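Local coordinates for protein methyltransferase (Streptococcus mutans, PDB 2B78) that is of unproven function but probably transfers methyl groups from S-adenosyl-L-methionine, perhaps to RNA, at residues Lys308-His311 and Lys312-Gln316. Sequence-based numbering, arbitrary orientation.
Sequences KDYH and KLIRQ
Tyr310 and His311 meet Lys312, Leu313, Ile314 and Arg315 in a local contact within helix 306-319, between side chains from one to four residues apart on the helix that follows strand 286-291. On the buried side, Leu313 CD1 lies over one face of the Tyr310 ring in a CH-pi contact, 4.3 Å from its centroid and displaced toward the rim. Ile314 reaches the same ring at its edge, CG1 standing 4.0 Å from Tyr310 CE2 near the ring plane. The phenol is pinned at its far end by the hydrogen bond of Tyr310 OH to Ser330 O, while Phe341 packs edge-to-face with the ring. This helix and strands 286-291 and 325-331 form a right-handed beta-alpha-beta crossover of the Rossmann-like methyltransferase fold, and Tyr310 and Ile314 pack from this helix against strand 325-331 and helix 338-349. Leu313 faces helix 272-281, its side chain about 4 Å from that of Val272, a residue that binds S-adenosyl-L-homocysteine, a ligand absent from this chain.

The outer side is polar. With CG set between its backbone N and carbonyl carbon (chi1 69°), His311 turns its imidazole back over the start of the next residue, where Lys312 CG sits over one face, 3.9 Å from the ring centroid. Arg315 runs alongside in the same direction, bent at chi3; its NH1 lies 3.0 Å from His311 CD2, no hydrogen bond and too short for comfort, so the guanidinium's exact placing is doubtful. Beneath, Lys312 N bonds to Asp309 O (2.9 Å), Tyr310 O takes Leu313 N (2.9 Å) and, weakly, Ile314 N, and Arg315 N bonds to His311 O (3.0 Å), the pattern passing from i+3 to alpha-helical i+4.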
loop_
_atom_site.group_PDB
_atom_site.type_symbol
_atom_site.label_atom_id
_atom_site.label_comp_id
_atom_site.label_asym_id
_atom_site.label_seq_id
_atom_site.Cartn_x
_atom_site.Cartn_y
_atom_site.Cartn_z
ATOM N N LYS A 308 -4.243 16.806 -7.448
ATOM C CA LYS A 308 -4.603 17.826 -8.428
ATOM C C LYS A 308 -5.299 17.391 -9.718
ATOM O O LYS A 308 -6.210 18.076 -10.184
ATOM C CB LYS A 308 -3.358 18.639 -8.809
ATOM C CG LYS A 308 -2.972 19.739 -7.828
ATOM C CD LYS A 308 -2.735 19.222 -6.414
ATOM C CE LYS A 308 -2.368 20.364 -5.475
ATOM N NZ LYS A 308 -2.187 19.916 -4.064
ATOM N N ASP A 309 -4.883 16.267 -10.294
ATOM C CA ASP A 309 -5.457 15.833 -11.567
ATOM C C ASP A 309 -6.354 14.600 -11.579
ATOM O O ASP A 309 -6.791 14.165 -12.650
ATOM C CB ASP A 309 -4.337 15.613 -12.590
ATOM C CG ASP A 309 -3.394 16.791 -12.696
ATOM O OD1 ASP A 309 -3.858 17.939 -12.554
ATOM O OD2 ASP A 309 -2.186 16.563 -12.938
ATOM N N TYR A 310 -6.647 14.025 -10.422
ATOM C CA TYR A 310 -7.490 12.835 -10.429
ATOM C C TYR A 310 -8.828 13.079 -11.141
ATOM O O TYR A 310 -9.336 12.191 -11.836
ATOM C CB TYR A 310 -7.733 12.335 -9.000
ATOM C CG TYR A 310 -8.000 10.842 -8.934
ATOM C CD1 TYR A 310 -6.980 9.940 -8.613
ATOM C CD2 TYR A 310 -9.254 10.330 -9.251
ATOM C CE1 TYR A 310 -7.215 8.555 -8.612
ATOM C CE2 TYR A 310 -9.496 8.958 -9.256
ATOM C CZ TYR A 310 -8.476 8.080 -8.936
ATOM O OH TYR A 310 -8.725 6.728 -8.944
ATOM N N HIS A 311 -9.390 14.279 -11.000
ATOM C CA HIS A 311 -10.681 14.576 -11.630
ATOM C C HIS A 311 -10.651 14.359 -13.138
ATOM O O HIS A 311 -11.685 14.097 -13.758
ATOM C CB HIS A 311 -11.134 16.017 -11.326
ATOM C CG HIS A 311 -10.296 17.079 -11.982
ATOM N ND1 HIS A 311 -9.033 17.414 -11.541
ATOM C CD2 HIS A 311 -10.533 17.856 -13.067
ATOM C CE1 HIS A 311 -8.527 18.348 -12.328
ATOM N NE2 HIS A 311 -9.417 18.634 -13.261
ATOM N N LYS A 312 -9.468 14.458 -13.731
ATOM C CA LYS A 312 -9.343 14.271 -15.173
ATOM C C LYS A 312 -9.507 12.806 -15.558
ATOM O O LYS A 312 -10.041 12.492 -16.627
ATOM C CB LYS A 312 -7.983 14.775 -15.644
ATOM C CG LYS A 312 -7.809 16.278 -15.508
ATOM C CD LYS A 312 -6.410 16.695 -15.935
ATOM C CE LYS A 312 -6.167 16.361 -17.394
ATOM N NZ LYS A 312 -4.861 16.906 -17.858
ATOM N N LEU A 313 -9.042 11.904 -14.693
ATOM C CA LEU A 313 -9.157 10.475 -14.971
ATOM C C LEU A 313 -10.629 10.078 -14.927
ATOM O O LEU A 313 -11.103 9.304 -15.757
ATOM C CB LEU A 313 -8.373 9.663 -13.937
ATOM C CG LEU A 313 -6.893 10.020 -13.830
ATOM C CD1 LEU A 313 -6.248 9.175 -12.730
ATOM C CD2 LEU A 313 -6.200 9.795 -15.171
ATOM N N ILE A 314 -11.349 10.617 -13.951
ATOM C CA ILE A 314 -12.768 10.336 -13.804
ATOM C C ILE A 314 -13.567 10.913 -14.969
ATOM O O ILE A 314 -14.428 10.236 -15.537
ATOM C CB ILE A 314 -13.304 10.932 -12.482
ATOM C CG1 ILE A 314 -12.696 10.184 -11.290
ATOM C CG2 ILE A 314 -14.826 10.849 -12.446
ATOM C CD1 ILE A 314 -13.184 8.739 -11.143
ATOM N N ARG A 315 -13.272 12.160 -15.331
ATOM C CA ARG A 315 -13.970 12.837 -16.423
ATOM C C ARG A 315 -13.804 12.092 -17.736
ATOM O O ARG A 315 -14.786 11.774 -18.412
ATOM C CB ARG A 315 -13.456 14.271 -16.586
ATOM C CG ARG A 315 -14.180 15.086 -17.680
ATOM C CD ARG A 315 -13.700 16.537 -17.747
ATOM N NE ARG A 315 -13.931 17.254 -16.495
ATOM C CZ ARG A 315 -13.009 17.459 -15.559
ATOM N NH1 ARG A 315 -11.765 17.006 -15.723
ATOM N NH2 ARG A 315 -13.333 18.108 -14.448
ATOM N N GLN A 316 -12.560 11.820 -18.102
ATOM C CA GLN A 316 -12.297 11.124 -19.347
ATOM C C GLN A 316 -12.736 9.662 -19.317
ATOM O O GLN A 316 -13.150 9.113 -20.338
ATOM C CB GLN A 316 -10.821 11.282 -19.706
ATOM C CG GLN A 316 -10.492 12.740 -20.047
ATOM C CD GLN A 316 -9.120 12.918 -20.666
ATOM O OE1 GLN A 316 -8.689 12.105 -21.486
ATOM N NE2 GLN A 316 -8.434 13.996 -20.290
#